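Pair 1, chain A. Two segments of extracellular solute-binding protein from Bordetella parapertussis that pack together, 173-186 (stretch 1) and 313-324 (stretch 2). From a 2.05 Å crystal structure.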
# COMPACT_ATOMS: atom_id res chain seq x y z
N ASP A 173 15.77 11.04 -6.61
CA ASP A 173 16.06 12.40 -7.05
C ASP A 173 15.05 13.36 -6.45
O ASP A 173 14.05 13.71 -7.08
CB ASP A 173 16.03 12.49 -8.58
CG ASP A 173 16.65 13.77 -9.12
OD1 ASP A 173 16.85 14.73 -8.35
OD2 ASP A 173 16.94 13.82 -10.34
N ILE A 174 15.30 13.79 -5.22
CA ILE A 174 14.33 14.59 -4.50
C ILE A 174 14.25 16.02 -5.03
O ILE A 174 13.20 16.65 -4.94
CB ILE A 174 14.60 14.59 -2.98
CG1 ILE A 174 15.98 15.16 -2.67
CG2 ILE A 174 14.47 13.18 -2.42
CD1 ILE A 174 16.23 15.33 -1.18
N GLU A 175 15.35 16.53 -5.58
CA GLU A 175 15.35 17.86 -6.19
C GLU A 175 14.37 17.90 -7.35
O GLU A 175 13.52 18.79 -7.43
CB GLU A 175 16.74 18.23 -6.69
CG GLU A 175 17.72 18.57 -5.57
CD GLU A 175 17.60 20.00 -5.08
OE1 GLU A 175 16.77 20.76 -5.64
OE2 GLU A 175 18.34 20.37 -4.14
N ALA A 176 14.50 16.92 -8.24
CA ALA A 176 13.62 16.81 -9.40
C ALA A 176 12.17 16.62 -8.96
O ALA A 176 11.25 17.24 -9.51
CB ALA A 176 14.07 15.66 -10.31
N SER A 177 11.97 15.76 -7.96
CA SER A 177 10.65 15.53 -7.37
C SER A 177 10.00 16.81 -6.87
O SER A 177 8.87 17.14 -7.24
CB SER A 177 10.74 14.54 -6.21
OG SER A 177 11.12 13.25 -6.68
N ILE A 178 10.72 17.53 -6.02
CA ILE A 178 10.24 18.80 -5.49
C ILE A 178 10.09 19.88 -6.58
O ILE A 178 9.13 20.65 -6.57
CB ILE A 178 11.16 19.30 -4.36
CG1 ILE A 178 11.02 18.38 -3.13
CG2 ILE A 178 10.85 20.74 -4.00
CD1 ILE A 178 9.68 18.50 -2.40
N ALA A 179 11.04 19.92 -7.50
CA ALA A 179 10.98 20.87 -8.60
C ALA A 179 9.72 20.67 -9.46
O ALA A 179 9.13 21.63 -9.92
CB ALA A 179 12.23 20.78 -9.47
N THR A 180 9.33 19.41 -9.66
CA THR A 180 8.10 19.10 -10.40
C THR A 180 6.89 19.66 -9.68
O THR A 180 6.07 20.36 -10.26
CB THR A 180 7.93 17.58 -10.60
OG1 THR A 180 9.01 17.08 -11.39
CG2 THR A 180 6.64 17.27 -11.33
N LEU A 181 6.77 19.34 -8.39
CA LEU A 181 5.64 19.79 -7.60
C LEU A 181 5.61 21.31 -7.50
O LEU A 181 4.55 21.94 -7.48
CB LEU A 181 5.68 19.16 -6.21
CG LEU A 181 4.52 19.52 -5.27
CD1 LEU A 181 3.19 19.04 -5.85
CD2 LEU A 181 4.78 18.92 -3.90
N GLU A 182 6.80 21.90 -7.46
CA GLU A 182 6.91 23.35 -7.37
C GLU A 182 6.29 24.01 -8.61
O GLU A 182 5.70 25.08 -8.52
CB GLU A 182 8.37 23.78 -7.21
CG GLU A 182 8.54 25.25 -6.96
CD GLU A 182 9.96 25.61 -6.53
OE1 GLU A 182 10.89 24.85 -6.86
OE2 GLU A 182 10.13 26.65 -5.87
N ARG A 183 6.42 23.35 -9.76
CA ARG A 183 5.78 23.80 -11.00
C ARG A 183 4.25 23.75 -10.89
O ARG A 183 3.54 24.57 -11.48
CB ARG A 183 6.24 22.93 -12.18
CG ARG A 183 7.73 23.08 -12.56
CD ARG A 183 8.14 22.02 -13.58
NE ARG A 183 7.41 22.20 -14.83
CZ ARG A 183 6.97 21.21 -15.59
NH1 ARG A 183 7.17 19.94 -15.24
NH2 ARG A 183 6.31 21.49 -16.70
N MSE A 184 3.75 22.78 -10.13
CA MSE A 184 2.31 22.58 -10.02
C MSE A 184 1.69 23.42 -8.92
O MSE A 184 0.48 23.68 -8.92
CB MSE A 184 2.00 21.11 -9.75
CG MSE A 184 2.55 20.14 -10.79
SE MSE A 184 2.41 18.30 -10.12
CE MSE A 184 0.49 18.22 -9.85
N LYS A 185 2.54 23.86 -7.98
CA LYS A 185 2.08 24.50 -6.75
C LYS A 185 1.00 25.60 -6.90
O LYS A 185 0.07 25.66 -6.10
CB LYS A 185 3.27 25.03 -5.93
CG LYS A 185 2.87 25.52 -4.54
CD LYS A 185 4.07 25.92 -3.69
CE LYS A 185 4.81 27.12 -4.26
NZ LYS A 185 5.94 27.53 -3.38
N PRO A 186 1.12 26.47 -7.92
CA PRO A 186 0.14 27.54 -8.09
C PRO A 186 -1.29 27.05 -8.32
O PRO A 186 -2.24 27.79 -8.06
CB PRO A 186 0.62 28.26 -9.36
CG PRO A 186 2.08 27.97 -9.44
CD PRO A 186 2.24 26.58 -8.87
N SER A 313 14.06 12.92 5.62
CA SER A 313 14.51 14.18 6.23
C SER A 313 14.85 15.25 5.19
O SER A 313 14.32 16.35 5.24
CB SER A 313 15.71 13.94 7.16
OG SER A 313 15.37 12.99 8.15
N ALA A 314 15.72 14.92 4.25
CA ALA A 314 16.08 15.85 3.19
C ALA A 314 14.86 16.25 2.35
O ALA A 314 14.70 17.42 2.01
CB ALA A 314 17.15 15.26 2.30
N LEU A 315 14.02 15.28 2.02
CA LEU A 315 12.80 15.56 1.24
C LEU A 315 11.92 16.58 1.96
O LEU A 315 11.44 17.54 1.35
CB LEU A 315 12.03 14.26 0.98
CG LEU A 315 10.80 14.33 0.06
CD1 LEU A 315 11.15 14.94 -1.31
CD2 LEU A 315 10.18 12.94 -0.10
N LEU A 316 11.70 16.37 3.25
CA LEU A 316 10.92 17.28 4.08
C LEU A 316 11.51 18.69 4.08
O LEU A 316 10.79 19.68 3.96
CB LEU A 316 10.85 16.76 5.52
CG LEU A 316 10.06 15.47 5.72
CD1 LEU A 316 10.43 14.82 7.03
CD2 LEU A 316 8.56 15.76 5.65
N ASP A 317 12.83 18.76 4.23
CA ASP A 317 13.56 20.03 4.19
C ASP A 317 13.29 20.78 2.89
O ASP A 317 12.91 21.95 2.91
CB ASP A 317 15.07 19.79 4.34
CG ASP A 317 15.47 19.48 5.78
OD1 ASP A 317 14.65 19.71 6.70
OD2 ASP A 317 16.62 19.03 5.99
N LEU A 318 13.49 20.11 1.76
CA LEU A 318 13.24 20.69 0.44
C LEU A 318 11.78 21.13 0.31
O LEU A 318 11.49 22.20 -0.23
CB LEU A 318 13.56 19.70 -0.67
CG LEU A 318 15.01 19.60 -1.13
CD1 LEU A 318 15.09 18.72 -2.36
CD2 LEU A 318 15.58 20.98 -1.43
N TRP A 319 10.88 20.29 0.79
CA TRP A 319 9.45 20.61 0.80
C TRP A 319 9.22 21.91 1.57
O TRP A 319 8.66 22.86 1.03
CB TRP A 319 8.66 19.45 1.42
CG TRP A 319 7.16 19.65 1.53
CD1 TRP A 319 6.50 20.43 2.45
CD2 TRP A 319 6.14 19.03 0.73
NE1 TRP A 319 5.14 20.34 2.25
CE2 TRP A 319 4.89 19.48 1.21
CE3 TRP A 319 6.16 18.14 -0.35
CZ2 TRP A 319 3.68 19.08 0.65
CZ3 TRP A 319 4.96 17.73 -0.90
CH2 TRP A 319 3.73 18.20 -0.41
N ASN A 320 9.68 21.97 2.81
CA ASN A 320 9.45 23.15 3.64
C ASN A 320 10.07 24.40 3.02
O ASN A 320 9.69 25.52 3.34
CB ASN A 320 9.99 22.93 5.06
CG ASN A 320 9.21 21.87 5.82
OD1 ASN A 320 8.02 21.66 5.57
ND2 ASN A 320 9.88 21.19 6.75
N LYS A 321 10.99 24.18 2.09
CA LYS A 321 11.75 25.28 1.51
C LYS A 321 11.11 25.85 0.23
O LYS A 321 11.02 27.07 0.06
CB LYS A 321 13.17 24.81 1.20
CG LYS A 321 14.21 25.89 1.33
CD LYS A 321 15.43 25.37 2.05
CE LYS A 321 16.10 24.26 1.27
NZ LYS A 321 17.47 23.98 1.79
N ARG A 322 10.67 24.92 -0.60
CA ARG A 322 10.07 25.21 -1.82
C ARG A 322 8.55 24.98 -1.97
O ARG A 322 8.03 25.46 -2.90
CB ARG A 322 10.88 24.57 -2.90
CG ARG A 322 12.30 24.97 -2.77
CD ARG A 322 13.21 23.97 -3.26
NE ARG A 322 12.93 23.74 -4.64
CZ ARG A 322 13.80 23.52 -5.61
NH1 ARG A 322 15.10 23.46 -5.36
NH2 ARG A 322 13.35 23.32 -6.85
N ILE A 323 7.88 24.28 -1.06
CA ILE A 323 6.47 23.97 -1.18
C ILE A 323 5.58 24.69 -0.19
O ILE A 323 4.74 25.48 -0.57
CB ILE A 323 6.18 22.47 -1.11
CG1 ILE A 323 6.98 21.74 -2.16
CG2 ILE A 323 4.73 22.18 -1.35
CD1 ILE A 323 6.90 22.26 -3.42
N ALA A 324 5.77 24.37 1.08
CA ALA A 324 5.05 24.98 2.18
C ALA A 324 5.92 26.00 2.88
O ALA A 324 6.74 25.63 3.73
CB ALA A 324 4.59 23.90 3.16

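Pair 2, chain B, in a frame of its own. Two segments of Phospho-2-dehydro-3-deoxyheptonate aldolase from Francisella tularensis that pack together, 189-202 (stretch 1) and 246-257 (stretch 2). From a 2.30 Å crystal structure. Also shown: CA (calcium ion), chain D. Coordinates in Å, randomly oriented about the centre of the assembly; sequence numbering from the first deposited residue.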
# COMPACT_ATOMS: atom_id res chain seq x y z
N ASP B 189 -0.39 -13.67 -7.50
CA ASP B 189 -0.14 -12.99 -8.78
C ASP B 189 1.30 -12.47 -8.87
O ASP B 189 1.71 -11.63 -8.09
CB ASP B 189 -1.12 -11.82 -9.00
CG ASP B 189 -1.16 -11.34 -10.45
OD1 ASP B 189 -0.14 -10.83 -10.95
OD2 ASP B 189 -2.21 -11.46 -11.10
N VAL B 190 2.04 -12.96 -9.87
CA VAL B 190 3.43 -12.58 -10.10
C VAL B 190 3.53 -11.36 -11.02
O VAL B 190 4.49 -10.59 -10.95
CB VAL B 190 4.22 -13.75 -10.71
CG1 VAL B 190 5.65 -13.33 -11.09
CG2 VAL B 190 4.22 -14.93 -9.74
N GLN B 191 2.53 -11.17 -11.87
CA GLN B 191 2.55 -10.05 -12.81
C GLN B 191 2.67 -8.72 -12.09
O GLN B 191 3.46 -7.86 -12.50
CB GLN B 191 1.32 -10.06 -13.73
CG GLN B 191 1.35 -9.00 -14.83
CD GLN B 191 2.52 -9.18 -15.79
OE1 GLN B 191 2.61 -10.20 -16.48
NE2 GLN B 191 3.41 -8.20 -15.84
N VAL B 192 1.90 -8.54 -11.01
CA VAL B 192 1.96 -7.31 -10.25
C VAL B 192 3.34 -7.04 -9.67
O VAL B 192 3.74 -5.89 -9.57
CB VAL B 192 0.88 -7.23 -9.14
CG1 VAL B 192 -0.50 -7.25 -9.78
CG2 VAL B 192 1.03 -8.36 -8.12
N ALA B 193 4.08 -8.09 -9.30
CA ALA B 193 5.45 -7.89 -8.80
C ALA B 193 6.39 -7.49 -9.92
O ALA B 193 7.27 -6.65 -9.71
CB ALA B 193 5.98 -9.15 -8.09
N VAL B 194 6.20 -8.08 -11.11
CA VAL B 194 6.94 -7.68 -12.31
C VAL B 194 6.64 -6.23 -12.64
O VAL B 194 7.56 -5.43 -12.88
CB VAL B 194 6.64 -8.62 -13.51
CG1 VAL B 194 7.15 -8.01 -14.84
CG2 VAL B 194 7.25 -10.02 -13.27
N ASP B 195 5.36 -5.86 -12.62
CA ASP B 195 4.97 -4.46 -12.81
C ASP B 195 5.68 -3.55 -11.81
O ASP B 195 6.10 -2.44 -12.14
CB ASP B 195 3.46 -4.25 -12.66
CG ASP B 195 2.62 -5.11 -13.60
OD1 ASP B 195 3.12 -5.54 -14.66
OD2 ASP B 195 1.44 -5.34 -13.25
N ALA B 196 5.82 -4.01 -10.57
CA ALA B 196 6.36 -3.15 -9.53
C ALA B 196 7.85 -2.94 -9.77
O ALA B 196 8.36 -1.83 -9.60
CB ALA B 196 6.12 -3.74 -8.14
N VAL B 197 8.53 -4.02 -10.12
CA VAL B 197 9.95 -3.95 -10.46
C VAL B 197 10.13 -2.94 -11.61
O VAL B 197 10.97 -2.05 -11.53
CB VAL B 197 10.52 -5.33 -10.85
CG1 VAL B 197 11.89 -5.20 -11.49
CG2 VAL B 197 10.60 -6.25 -9.62
N LYS B 198 9.32 -3.08 -12.66
CA LYS B 198 9.40 -2.22 -13.82
C LYS B 198 9.22 -0.75 -13.44
O LYS B 198 10.04 0.10 -13.82
CB LYS B 198 8.33 -2.61 -14.84
CG LYS B 198 8.35 -1.83 -16.15
CD LYS B 198 9.70 -1.93 -16.85
CE LYS B 198 9.62 -1.46 -18.31
NZ LYS B 198 11.00 -1.37 -18.87
N SER B 199 8.16 -0.46 -12.69
CA SER B 199 7.88 0.89 -12.24
C SER B 199 9.02 1.48 -11.44
O SER B 199 9.33 2.66 -11.58
CB SER B 199 6.59 0.93 -11.43
OG SER B 199 6.32 2.23 -10.96
N ALA B 200 9.64 0.67 -10.60
CA ALA B 200 10.71 1.11 -9.71
C ALA B 200 12.01 1.49 -10.46
O ALA B 200 12.86 2.20 -9.90
CB ALA B 200 10.99 0.05 -8.63
N THR B 201 12.18 1.00 -11.69
CA THR B 201 13.32 1.40 -12.52
C THR B 201 13.24 2.86 -12.99
O THR B 201 14.26 3.43 -13.39
CB THR B 201 13.51 0.51 -13.80
OG1 THR B 201 12.37 0.65 -14.66
CG2 THR B 201 13.75 -0.96 -13.45
N TYR B 202 12.04 3.46 -12.98
CA TYR B 202 11.85 4.81 -13.48
C TYR B 202 12.12 5.89 -12.45
O TYR B 202 12.05 5.63 -11.25
CB TYR B 202 10.44 5.00 -14.00
CG TYR B 202 10.19 4.26 -15.30
CD1 TYR B 202 10.49 4.83 -16.53
CD2 TYR B 202 9.64 2.99 -15.30
CE1 TYR B 202 10.25 4.15 -17.73
CE2 TYR B 202 9.40 2.30 -16.46
CZ TYR B 202 9.70 2.88 -17.67
OH TYR B 202 9.45 2.16 -18.80
N ASP B 246 7.91 -19.03 -15.90
CA ASP B 246 6.82 -18.08 -16.16
C ASP B 246 7.20 -16.69 -15.70
O ASP B 246 6.94 -15.70 -16.40
CB ASP B 246 5.54 -18.52 -15.43
CG ASP B 246 4.40 -17.50 -15.57
OD1 ASP B 246 3.67 -17.54 -16.57
OD2 ASP B 246 4.23 -16.67 -14.66
N CYS B 247 7.80 -16.61 -14.52
CA CYS B 247 8.24 -15.34 -13.96
C CYS B 247 9.29 -14.70 -14.87
O CYS B 247 9.19 -13.51 -15.20
CB CYS B 247 8.79 -15.53 -12.54
SG CYS B 247 9.22 -14.00 -11.70
N ILE B 248 10.28 -15.50 -15.26
CA ILE B 248 11.32 -15.05 -16.20
C ILE B 248 10.71 -14.56 -17.52
O ILE B 248 11.10 -13.50 -18.02
CB ILE B 248 12.37 -16.17 -16.49
CG1 ILE B 248 13.24 -16.42 -15.25
CG2 ILE B 248 13.27 -15.79 -17.64
CD1 ILE B 248 14.09 -15.21 -14.83
N ALA B 249 9.73 -15.30 -18.06
CA ALA B 249 9.04 -14.87 -19.28
C ALA B 249 8.35 -13.51 -19.08
O ALA B 249 8.40 -12.65 -19.97
CB ALA B 249 8.02 -15.91 -19.75
N LYS B 250 7.73 -13.32 -17.92
CA LYS B 250 7.02 -12.07 -17.62
C LYS B 250 8.01 -10.91 -17.54
O LYS B 250 7.76 -9.84 -18.11
CB LYS B 250 6.20 -12.20 -16.33
CG LYS B 250 4.89 -12.99 -16.47
CD LYS B 250 4.24 -13.22 -15.10
CE LYS B 250 2.73 -13.54 -15.17
NZ LYS B 250 2.35 -14.95 -15.51
N LEU B 251 9.12 -11.14 -16.86
CA LEU B 251 10.20 -10.15 -16.76
C LEU B 251 10.75 -9.75 -18.14
O LEU B 251 10.83 -8.56 -18.46
CB LEU B 251 11.35 -10.68 -15.87
CG LEU B 251 11.04 -10.77 -14.37
CD1 LEU B 251 12.01 -11.70 -13.64
CD2 LEU B 251 11.05 -9.39 -13.74
N LYS B 252 11.11 -10.72 -18.96
CA LYS B 252 11.60 -10.41 -20.33
C LYS B 252 10.64 -9.54 -21.14
O LYS B 252 11.08 -8.63 -21.83
CB LYS B 252 11.97 -11.69 -21.12
CG LYS B 252 13.21 -12.45 -20.58
CD LYS B 252 14.47 -11.56 -20.44
CE LYS B 252 15.63 -12.32 -19.77
NZ LYS B 252 15.96 -13.56 -20.55
N LYS B 253 9.33 -9.81 -21.03
CA LYS B 253 8.32 -8.95 -21.66
C LYS B 253 8.40 -7.47 -21.21
O LYS B 253 8.14 -6.57 -22.01
CB LYS B 253 6.90 -9.47 -21.38
CG LYS B 253 6.26 -10.25 -22.52
CD LYS B 253 4.71 -10.34 -22.37
CE LYS B 253 4.11 -11.29 -23.43
NZ LYS B 253 2.63 -11.45 -23.35
N ALA B 254 8.76 -7.24 -19.95
CA ALA B 254 8.93 -5.88 -19.42
C ALA B 254 10.35 -5.33 -19.62
O ALA B 254 10.69 -4.25 -19.11
CB ALA B 254 8.55 -5.85 -17.92
N ASP B 255 11.18 -6.07 -20.36
CA ASP B 255 12.58 -5.70 -20.60
C ASP B 255 13.34 -5.55 -19.29
O ASP B 255 14.13 -4.60 -19.12
CB ASP B 255 12.65 -4.41 -21.43
CG ASP B 255 14.02 -4.20 -22.09
OD1 ASP B 255 14.91 -5.07 -21.95
OD2 ASP B 255 14.20 -3.15 -22.76
N ILE B 256 13.08 -6.46 -18.36
CA ILE B 256 13.79 -6.52 -17.08
C ILE B 256 14.60 -7.80 -17.08
O ILE B 256 14.07 -8.87 -17.34
CB ILE B 256 12.81 -6.51 -15.88
CG1 ILE B 256 12.04 -5.18 -15.81
CG2 ILE B 256 13.56 -6.81 -14.57
CD1 ILE B 256 12.92 -3.90 -15.62
N ASN B 257 15.89 -7.68 -16.79
CA ASN B 257 16.83 -8.80 -16.92
C ASN B 257 17.37 -9.32 -15.60
O ASN B 257 18.24 -10.19 -15.60
CB ASN B 257 17.98 -8.38 -17.82
CG ASN B 257 17.51 -7.93 -19.19
OD1 ASN B 257 17.79 -6.82 -19.62
ND2 ASN B 257 16.75 -8.79 -19.86
CA CA D . 16.65 -4.35 -23.87
O HOH W 1 5.29 -8.15 -17.99
O HOH W 2 18.17 -4.16 -22.31

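In both pairs two helices run side by side in the same general direction. The axes of pair 1 approach to 10.0 Å at a signed crossing angle of -30°, those of pair 2 to 9.7 Å at -37°. Superposing N, CA and C of 14 central residues gives an RMSD of 0.4 Å, so one backbone frame serves two different sets of side chains.

The first helix opens alike in each. Asp A173 matches Asp B189, and both, at chi1 t, cap a backbone amide: Ala A176 N donates to Asp A173 OD1 (3.2 Å), and Val B192 N to Asp B189 OD1 (3.1 Å).

The best-matched contact position is Ile A178 = Val B194, with CA atoms 0.2 Å and side-chain centres 0.5 Å apart. Ile A178 sits as a knob among Leu A315, Leu A318, Trp A319 and Arg A322; its CG1 lies 3.8 Å from Leu A318 CB. Val B194 is shorter, yet its CG2 reaches Leu B251 CD2 at 3.9 Å and its CG1 reaches Ala B254 CB at 4.0 Å. One turn earlier, Ile A174 = Val B190 faces Leu A315 = Cys B247: Ile A174 CB lies 3.8 Å from Leu A315 CD1, and Val B190 CG1 3.7 Å from Cys B247 SG. One turn later, Leu A181 CD2 comes within 3.2 Å of Trp A319 CZ3, whereas the matching Val B197 places CG1 3.9 Å from Ile B256 CG2.

The sharpest divergence is Arg A322 = Ala B254, whose CA atoms agree to 0.4 Å while their side-chain centres lie 3.8 Å apart. Arg A322 covers the first helix with its long chain and forms two salt bridges, NH1 to Glu A175 OE1 (3.2 Å) and NH2 to Glu A182 OE1 (2.9 Å). Ala B254 has no charge to offer, and the position matching Glu A182 is Lys B198, which donates through NZ to the backbone, Ala B254 O, at 2.9 Å. Pair 1 also joins a lysine to a carbonyl at this position, but from farther along the chain: Lys A185 NZ donates to Arg A322 O (3.0 Å).

Gln B191, at the position of Glu A175, donates through NE2 to water 1 (2.9 Å), which in turn donates to Lys B250 O (3.0 Å), a bridge between the stretches. Lys B250 replaces Leu A318; its NZ makes a salt bridge within its own stretch to Asp B246 OD2 (2.7 Å). The buried areas, 756 Å² against 533 Å², fit the bulkier side chains of pair 1.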